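Local coordinates for protein putative mandelate racemase (Salmonella typhimurium, PDB 2O56) that binds magnesium and, as a member of the enolase superfamily, may act as a hydro-lyase, at residues A[14-18]-A[357-361]; A[24-30]-A[42-48]; A[197-201]-A[233-237]. One frame throughout, in Å; residues are numbered along the deposited sequence. Where two conformers were deposited one is given.

Contact 1 of 3, residues A[14-18]-A[357-361]; sequences VANDF and PNTQT
Residues 14-18 leave strand 6-13 as an irregular loop and pass alongside residues 357-361, which begin in the short helix 356-359 and run on into the turn that ends at Thr361. Val14, in the t rotamer, points toward Thr361 and sets CG1 4.0 Å from CG2 of Thr361; its backbone is hydrogen-bonded to Pro27, just ahead of strand 28-34. Ala15 adds a looser touch, its O 4.2 Å from Thr361 CG2. At Asn16 the chain is nearly fully stretched (phi/psi -157/156), and it turns at Asp17 (-89/3). The nearest CA pair is Asp17 with Pro357, 5.0 Å, and Asp17 CB lies 3.9 Å from Pro357 CB. A water bridges here: it accepts from Asp17 N (2.9 Å) and Gln360 NE2 (2.8 Å) and donates to Pro357 O (2.5 Å). Phe18, chi1 m, swings its ring under the proline, so that Pro357 CB lies 3.6 Å from the ring centroid and 9° off the normal, a CH-pi contact over the face. Across the way, Thr361 OG1 (chi1 p) bonds back to Asn358 O at 2.7 Å, holding the turn. The arrangement joins the two domains of the enolase-superfamily fold: a loop of the N-terminal capping domain lies against a short helix beyond strand 347-350 of the barrel domain.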
loop_
_atom_site.group_PDB
_atom_site.type_symbol
_atom_site.label_atom_id
_atom_site.label_comp_id
_atom_site.label_asym_id
_atom_site.label_seq_id
_atom_site.Cartn_x
_atom_site.Cartn_y
_atom_site.Cartn_z
ATOM N N VAL A 14 41.284 -19.917 -19.291
ATOM C CA VAL A 14 42.464 -20.159 -18.449
ATOM C C VAL A 14 42.684 -21.654 -18.247
ATOM O O VAL A 14 41.836 -22.335 -17.658
ATOM C CB VAL A 14 42.325 -19.438 -17.073
ATOM C CG1 VAL A 14 43.459 -19.836 -16.087
ATOM C CG2 VAL A 14 42.251 -17.913 -17.267
ATOM N N ALA A 15 43.812 -22.151 -18.759
ATOM C CA ALA A 15 44.220 -23.561 -18.579
ATOM C C ALA A 15 44.661 -23.827 -17.154
ATOM O O ALA A 15 45.411 -23.045 -16.575
ATOM C CB ALA A 15 45.360 -23.936 -19.553
ATOM N N ASN A 16 44.211 -24.947 -16.599
ATOM C CA ASN A 16 44.333 -25.193 -15.163
ATOM C C ASN A 16 44.297 -26.674 -14.820
ATOM O O ASN A 16 43.715 -27.490 -15.550
ATOM C CB ASN A 16 43.234 -24.457 -14.377
ATOM C CG ASN A 16 41.826 -24.912 -14.762
ATOM O OD1 ASN A 16 41.176 -24.293 -15.602
ATOM N ND2 ASN A 16 41.350 -25.995 -14.143
ATOM N N ASP A 17 44.884 -27.007 -13.677
ATOM C CA ASP A 17 45.038 -28.397 -13.294
ATOM C C ASP A 17 43.889 -29.019 -12.505
ATOM O O ASP A 17 43.966 -30.191 -12.123
ATOM C CB ASP A 17 46.401 -28.634 -12.640
ATOM C CG ASP A 17 47.486 -28.875 -13.669
ATOM O OD1 ASP A 17 47.945 -30.035 -13.771
ATOM O OD2 ASP A 17 47.851 -27.914 -14.397
ATOM N N PHE A 18 42.814 -28.259 -12.294
ATOM C CA PHE A 18 41.556 -28.845 -11.828
ATOM C C PHE A 18 40.866 -29.669 -12.923
ATOM O O PHE A 18 39.794 -29.315 -13.416
ATOM C CB PHE A 18 40.616 -27.777 -11.263
ATOM C CG PHE A 18 41.128 -27.095 -10.016
ATOM C CD1 PHE A 18 41.460 -27.834 -8.881
ATOM C CD2 PHE A 18 41.252 -25.707 -9.970
ATOM C CE1 PHE A 18 41.922 -27.197 -7.723
ATOM C CE2 PHE A 18 41.709 -25.065 -8.819
ATOM C CZ PHE A 18 42.042 -25.810 -7.692
ATOM N N PRO A 357 46.756 -25.737 -8.083
ATOM C CA PRO A 357 46.124 -25.523 -9.404
ATOM C C PRO A 357 45.375 -24.189 -9.566
ATOM O O PRO A 357 45.229 -23.694 -10.695
ATOM C CB PRO A 357 45.146 -26.700 -9.527
ATOM C CG PRO A 357 45.663 -27.734 -8.583
ATOM C CD PRO A 357 46.258 -26.972 -7.444
ATOM N N ASN A 358 44.918 -23.619 -8.447
ATOM C CA ASN A 358 44.386 -22.264 -8.442
ATOM C C ASN A 358 45.472 -21.195 -8.456
ATOM O O ASN A 358 45.498 -20.318 -9.332
ATOM C CB ASN A 358 43.448 -22.050 -7.253
ATOM C CG ASN A 358 42.649 -20.757 -7.368
ATOM O OD1 ASN A 358 41.893 -20.562 -8.322
ATOM N ND2 ASN A 358 42.838 -19.857 -6.408
ATOM N N THR A 359 46.361 -21.251 -7.469
ATOM C CA THR A 359 47.244 -20.130 -7.207
ATOM C C THR A 359 48.322 -19.982 -8.271
ATOM O O THR A 359 48.788 -18.871 -8.521
ATOM C CB THR A 359 47.913 -20.216 -5.828
ATOM O OG1 THR A 359 48.666 -21.428 -5.746
ATOM C CG2 THR A 359 46.869 -20.192 -4.729
ATOM N N GLN A 360 48.696 -21.095 -8.906
ATOM C CA GLN A 360 49.765 -21.098 -9.900
ATOM C C GLN A 360 49.353 -20.431 -11.205
ATOM O O GLN A 360 50.199 -20.131 -12.036
ATOM C CB GLN A 360 50.306 -22.520 -10.139
ATOM C CG GLN A 360 49.583 -23.332 -11.239
ATOM C CD GLN A 360 49.814 -24.855 -11.154
ATOM O OE1 GLN A 360 50.732 -25.332 -10.478
ATOM N NE2 GLN A 360 48.970 -25.618 -11.851
ATOM N N THR A 361 48.056 -20.189 -11.383
ATOM C CA THR A 361 47.569 -19.486 -12.575
ATOM C C THR A 361 48.023 -18.039 -12.595
ATOM O O THR A 361 48.107 -17.443 -13.668
ATOM C CB THR A 361 46.013 -19.545 -12.755
ATOM O OG1 THR A 361 45.357 -18.910 -11.652
ATOM C CG2 THR A 361 45.524 -20.974 -12.875
HETATM O O HOH W 1 46.411 -24.700 -12.692
#

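Contact 2 of 3, residues A[24-30]-A[42-48]; sequences KWRPVVV and GEVGLAY
The capping-domain beta hairpin of strands 28-34 and 39-44 is flanked here by a loop entering 28-34 and one leaving 39-44. Val30 and Gly42 form an antiparallel hydrogen-bonded pair (Val30 N to Gly42 O 2.9 Å, Gly42 N to Val30 O 2.8 Å), Val29 faces Glu43 in a non-hydrogen-bonded pair, and Val44 N reaches Val28 O at 2.8 Å. Val44 CG2 packs 3.8 Å from both Val28 CG1 and Val30 CG2. An inverse gamma turn at Gly45 parts the strands, and two waters fill the gap: one donates to Arg26 O (3.0 Å) and Val44 O (2.7 Å); the other accepts from Val28 N (3.3 Å) and donates to Val44 O (2.8 Å) and Glu43 OE2 (2.7 Å), which also accepts from Gly327 N. In this superfamily such loops close over the barrel mouth; the Tyr48 side chain lies about 7 Å from the bound magnesium. Arg26 N rejoins Ala47 O at 2.9 Å, and Ala47 CB sits 3.8 Å from the Trp25 six-membered ring centroid, a CH-pi contact over its face.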
loop_
_atom_site.group_PDB
_atom_site.type_symbol
_atom_site.label_atom_id
_atom_site.label_comp_id
_atom_site.label_asym_id
_atom_site.label_seq_id
_atom_site.Cartn_x
_atom_site.Cartn_y
_atom_site.Cartn_z
ATOM N N LYS A 24 32.734 -28.950 -13.976
ATOM C CA LYS A 24 34.054 -28.528 -14.422
ATOM C C LYS A 24 34.436 -27.134 -13.910
ATOM O O LYS A 24 33.666 -26.479 -13.193
ATOM C CB LYS A 24 34.126 -28.564 -15.949
ATOM C CG LYS A 24 35.449 -29.041 -16.508
ATOM C CD LYS A 24 35.627 -30.541 -16.343
ATOM C CE LYS A 24 37.029 -30.886 -15.864
ATOM N NZ LYS A 24 37.193 -30.620 -14.406
ATOM N N TRP A 25 35.634 -26.692 -14.288
ATOM C CA TRP A 25 36.188 -25.445 -13.809
ATOM C C TRP A 25 36.701 -24.637 -14.980
ATOM O O TRP A 25 37.620 -25.064 -15.681
ATOM C CB TRP A 25 37.327 -25.711 -12.829
ATOM C CG TRP A 25 37.800 -24.471 -12.111
ATOM C CD1 TRP A 25 39.041 -23.905 -12.177
ATOM C CD2 TRP A 25 37.037 -23.654 -11.206
ATOM N NE1 TRP A 25 39.101 -22.783 -11.377
ATOM C CE2 TRP A 25 37.884 -22.608 -10.772
ATOM C CE3 TRP A 25 35.720 -23.708 -10.723
ATOM C CZ2 TRP A 25 37.456 -21.621 -9.886
ATOM C CZ3 TRP A 25 35.302 -22.732 -9.835
ATOM C CH2 TRP A 25 36.164 -21.703 -9.424
ATOM N N ARG A 26 36.108 -23.470 -15.204
ATOM C CA ARG A 26 36.485 -22.655 -16.350
ATOM C C ARG A 26 36.628 -21.186 -16.023
ATOM O O ARG A 26 35.801 -20.383 -16.442
ATOM C CB ARG A 26 35.500 -22.858 -17.508
ATOM C CG ARG A 26 35.878 -23.992 -18.424
ATOM C CD ARG A 26 34.965 -24.057 -19.626
ATOM N NE ARG A 26 35.549 -23.410 -20.791
ATOM C CZ ARG A 26 34.893 -23.157 -21.924
ATOM N NH1 ARG A 26 33.616 -23.482 -22.046
ATOM N NH2 ARG A 26 35.515 -22.572 -22.942
ATOM N N PRO A 27 37.697 -20.815 -15.297
ATOM C CA PRO A 27 37.988 -19.406 -15.156
ATOM C C PRO A 27 38.285 -18.759 -16.496
ATOM O O PRO A 27 38.904 -19.366 -17.364
ATOM C CB PRO A 27 39.234 -19.385 -14.260
ATOM C CG PRO A 27 39.820 -20.730 -14.383
ATOM C CD PRO A 27 38.679 -21.649 -14.579
ATOM N N VAL A 28 37.820 -17.531 -16.661
ATOM C CA VAL A 28 37.957 -16.815 -17.926
ATOM C C VAL A 28 38.417 -15.394 -17.633
ATOM O O VAL A 28 37.855 -14.710 -16.782
ATOM C CB VAL A 28 36.623 -16.808 -18.699
ATOM C CG1 VAL A 28 36.624 -15.765 -19.798
ATOM C CG2 VAL A 28 36.348 -18.188 -19.274
ATOM N N VAL A 29 39.453 -14.961 -18.342
ATOM C CA VAL A 29 40.108 -13.704 -18.061
ATOM C C VAL A 29 40.026 -12.763 -19.263
ATOM O O VAL A 29 40.149 -13.188 -20.419
ATOM C CB VAL A 29 41.573 -13.952 -17.584
ATOM C CG1 VAL A 29 42.415 -12.709 -17.711
ATOM C CG2 VAL A 29 41.570 -14.479 -16.142
ATOM N N VAL A 30 39.774 -11.490 -18.992
ATOM C CA VAL A 30 39.793 -10.466 -20.038
ATOM C C VAL A 30 41.053 -9.659 -19.779
ATOM O O VAL A 30 41.270 -9.211 -18.658
ATOM C CB VAL A 30 38.585 -9.526 -19.925
ATOM C CG1 VAL A 30 38.645 -8.453 -20.987
ATOM C CG2 VAL A 30 37.285 -10.301 -20.051
ATOM N N GLY A 42 41.010 -8.724 -15.863
ATOM C CA GLY A 42 39.708 -8.920 -15.234
ATOM C C GLY A 42 39.289 -10.370 -15.343
ATOM O O GLY A 42 39.890 -11.149 -16.078
ATOM N N GLU A 43 38.263 -10.741 -14.593
ATOM C CA GLU A 43 37.786 -12.094 -14.610
ATOM C C GLU A 43 36.271 -12.123 -14.875
ATOM O O GLU A 43 35.533 -11.273 -14.379
ATOM C CB GLU A 43 38.137 -12.766 -13.283
ATOM C CG GLU A 43 37.727 -14.192 -13.233
ATOM C CD GLU A 43 38.388 -14.945 -12.141
ATOM O OE1 GLU A 43 39.408 -14.446 -11.632
ATOM O OE2 GLU A 43 37.878 -16.032 -11.785
ATOM N N VAL A 44 35.831 -13.075 -15.694
ATOM C CA VAL A 44 34.411 -13.264 -16.008
ATOM C C VAL A 44 33.921 -14.367 -15.082
ATOM O O VAL A 44 34.352 -15.513 -15.214
ATOM C CB VAL A 44 34.217 -13.729 -17.474
ATOM C CG1 VAL A 44 32.746 -14.053 -17.771
ATOM C CG2 VAL A 44 34.770 -12.686 -18.459
ATOM N N GLY A 45 33.038 -14.027 -14.144
ATOM C CA GLY A 45 32.710 -14.939 -13.038
ATOM C C GLY A 45 31.635 -15.971 -13.342
ATOM O O GLY A 45 30.542 -15.934 -12.762
ATOM N N LEU A 46 31.960 -16.892 -14.251
ATOM C CA LEU A 46 31.071 -17.981 -14.638
ATOM C C LEU A 46 31.833 -19.318 -14.614
ATOM O O LEU A 46 31.578 -20.203 -15.431
ATOM C CB LEU A 46 30.505 -17.713 -16.054
ATOM C CG LEU A 46 29.568 -16.508 -16.250
ATOM C CD1 LEU A 46 29.271 -16.266 -17.731
ATOM C CD2 LEU A 46 28.248 -16.717 -15.472
ATOM N N ALA A 47 32.775 -19.462 -13.686
ATOM C CA ALA A 47 33.723 -20.601 -13.727
ATOM C C ALA A 47 33.067 -21.961 -13.444
ATOM O O ALA A 47 33.597 -23.010 -13.818
ATOM C CB ALA A 47 34.905 -20.350 -12.789
ATOM N N TYR A 48 31.907 -21.928 -12.788
ATOM C CA TYR A 48 31.142 -23.132 -12.437
ATOM C C TYR A 48 29.739 -22.925 -12.995
ATOM O O TYR A 48 29.449 -21.878 -13.577
ATOM C CB TYR A 48 31.078 -23.306 -10.913
ATOM C CG TYR A 48 30.641 -22.036 -10.246
ATOM C CD1 TYR A 48 29.307 -21.814 -9.936
ATOM C CD2 TYR A 48 31.553 -21.024 -9.984
ATOM C CE1 TYR A 48 28.899 -20.629 -9.366
ATOM C CE2 TYR A 48 31.153 -19.835 -9.429
ATOM C CZ TYR A 48 29.830 -19.643 -9.124
ATOM O OH TYR A 48 29.439 -18.459 -8.563
HETATM O O HOH W 2 33.991 -17.948 -16.409
HETATM O O HOH W 3 36.299 -16.992 -13.819
#

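Contact 3 of 3, residues A[197-201]-A[233-237]; sequences ILRLG and QFGRM
Two helices, 195-212 and 228-238, pack side by side here, their short segments running in broadly the same direction with axes 10.2 Å apart and a signed crossing angle of -39°. The nearest CA atoms are those of Leu198 and Phe234, 6.4 Å apart. Among the apolar contacts, Leu198 (m, t) points straight at the other helix: CD2 is 3.7 Å from Phe234 CD1, and CB is 3.7 Å from Met237 SD. Phe234, chi1 t, extends its ring past Leu198 to Gly201, whose C lies 3.9 Å from Phe234 CE1 at the ring edge; a CB on that glycine would crowd the ring. Such neighbours, inclined at 39°, are the outer helices of the TIM-type barrel, successive in the beta-alpha-beta crossovers around strand 217-221, the strand that carries the magnesium ligand Glu221. Polar groups contribute through their flat or carbon parts. Met237 (m, t, p) lays CE over one face of the Arg199 guanidinium, 3.7 Å from NH2, while that same NH2 is held in a salt bridge by Asp195. Gln233 CD lies 3.5 Å from Leu198 CD1, and its amide turns to the backbone of Leu193.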
loop_
_atom_site.group_PDB
_atom_site.type_symbol
_atom_site.label_atom_id
_atom_site.label_comp_id
_atom_site.label_asym_id
_atom_site.label_seq_id
_atom_site.Cartn_x
_atom_site.Cartn_y
_atom_site.Cartn_z
ATOM N N ILE A 197 14.099 -35.561 5.225
ATOM C CA ILE A 197 14.930 -34.820 4.283
ATOM C C ILE A 197 15.662 -33.674 4.978
ATOM O O ILE A 197 16.870 -33.503 4.803
ATOM C CB ILE A 197 14.091 -34.323 3.083
ATOM C CG1 ILE A 197 13.408 -35.517 2.401
ATOM C CG2 ILE A 197 14.967 -33.575 2.103
ATOM C CD1 ILE A 197 12.464 -35.157 1.274
ATOM N N LEU A 198 14.947 -32.931 5.818
ATOM C CA LEU A 198 15.498 -31.730 6.444
ATOM C C LEU A 198 16.128 -32.023 7.811
ATOM O O LEU A 198 16.970 -31.269 8.275
ATOM C CB LEU A 198 14.420 -30.651 6.581
ATOM C CG LEU A 198 13.983 -30.009 5.262
ATOM C CD1 LEU A 198 12.851 -29.039 5.507
ATOM C CD2 LEU A 198 15.166 -29.302 4.566
ATOM N N ARG A 199 15.710 -33.121 8.439
ATOM C CA ARG A 199 16.218 -33.530 9.756
ATOM C C ARG A 199 17.716 -33.845 9.701
ATOM O O ARG A 199 18.472 -33.491 10.622
ATOM C CB ARG A 199 15.422 -34.752 10.242
ATOM C CG ARG A 199 15.927 -35.430 11.517
ATOM C CD ARG A 199 15.572 -34.664 12.766
ATOM N NE ARG A 199 14.249 -34.052 12.721
ATOM C CZ ARG A 199 13.941 -32.912 13.338
ATOM N NH1 ARG A 199 14.859 -32.270 14.054
ATOM N NH2 ARG A 199 12.714 -32.410 13.235
ATOM N N LEU A 200 18.123 -34.500 8.614
ATOM C CA LEU A 200 19.520 -34.734 8.292
ATOM C C LEU A 200 20.346 -33.441 8.266
ATOM O O LEU A 200 21.359 -33.329 8.958
ATOM C CB LEU A 200 19.631 -35.463 6.954
ATOM C CG LEU A 200 21.031 -35.878 6.485
ATOM C CD1 LEU A 200 21.744 -36.754 7.531
ATOM C CD2 LEU A 200 20.931 -36.606 5.152
ATOM N N GLY A 201 19.899 -32.477 7.462
ATOM C CA GLY A 201 20.440 -31.121 7.457
ATOM C C GLY A 201 20.537 -30.495 8.837
ATOM O O GLY A 201 21.583 -29.955 9.188
ATOM N N GLN A 233 10.678 -23.941 5.989
ATOM C CA GLN A 233 10.641 -25.145 6.838
ATOM C C GLN A 233 12.013 -25.346 7.498
ATOM O O GLN A 233 12.119 -25.487 8.715
ATOM C CB GLN A 233 10.286 -26.355 5.967
ATOM C CG GLN A 233 9.716 -27.535 6.752
ATOM C CD GLN A 233 9.396 -28.728 5.862
ATOM O OE1 GLN A 233 9.047 -28.578 4.693
ATOM N NE2 GLN A 233 9.537 -29.926 6.420
ATOM N N PHE A 234 13.060 -25.301 6.678
ATOM C CA PHE A 234 14.422 -25.462 7.158
ATOM C C PHE A 234 14.898 -24.337 8.065
ATOM O O PHE A 234 15.490 -24.590 9.120
ATOM C CB PHE A 234 15.401 -25.668 6.003
ATOM C CG PHE A 234 16.760 -26.089 6.465
ATOM C CD1 PHE A 234 16.926 -27.298 7.148
ATOM C CD2 PHE A 234 17.863 -25.268 6.265
ATOM C CE1 PHE A 234 18.172 -27.687 7.598
ATOM C CE2 PHE A 234 19.118 -25.658 6.712
ATOM C CZ PHE A 234 19.267 -26.875 7.382
ATOM N N GLY A 235 14.637 -23.092 7.678
ATOM C CA GLY A 235 15.111 -21.954 8.488
ATOM C C GLY A 235 14.564 -21.969 9.904
ATOM O O GLY A 235 15.291 -21.680 10.870
ATOM N N ARG A 236 13.287 -22.320 10.031
ATOM C CA ARG A 236 12.606 -22.410 11.327
ATOM C C ARG A 236 13.216 -23.501 12.209
ATOM O O ARG A 236 13.262 -23.369 13.423
ATOM C CB ARG A 236 11.118 -22.708 11.133
ATOM C CG ARG A 236 10.269 -21.492 10.779
ATOM C CD ARG A 236 8.787 -21.826 10.853
ATOM N NE ARG A 236 7.950 -20.685 10.500
ATOM C CZ ARG A 236 6.821 -20.762 9.800
ATOM N NH1 ARG A 236 6.371 -21.936 9.360
ATOM N NH2 ARG A 236 6.144 -19.654 9.534
ATOM N N MET A 237 13.666 -24.583 11.577
ATOM C CA MET A 237 14.348 -25.696 12.269
ATOM C C MET A 237 15.700 -25.260 12.852
ATOM O O MET A 237 16.058 -25.649 13.968
ATOM C CB MET A 237 14.578 -26.860 11.311
ATOM C CG MET A 237 13.315 -27.607 10.894
ATOM S SD MET A 237 13.676 -29.082 9.900
ATOM C CE MET A 237 14.589 -30.021 11.099
#

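From the N terminus, the chain leaves strand 6-13 through residues 14-18, the first half of contact 1, whose partner comes 339 residues later. Inside that long loop contact 2 closes first, bringing the two strands of a hairpin together over a short span; contact 3 follows in series, pairing neighbouring barrel helices, so both are nested in contact 1. Contacts 1 and 2 touch, with Phe18 CD2 3.6 Å from Trp25 CD1, and form one continuous region where the capping domain meets the barrel. Contact 3 lies wholly within the barrel domain, its nearest atoms about 26 Å from contact 1 and about 19 Å from contact 2.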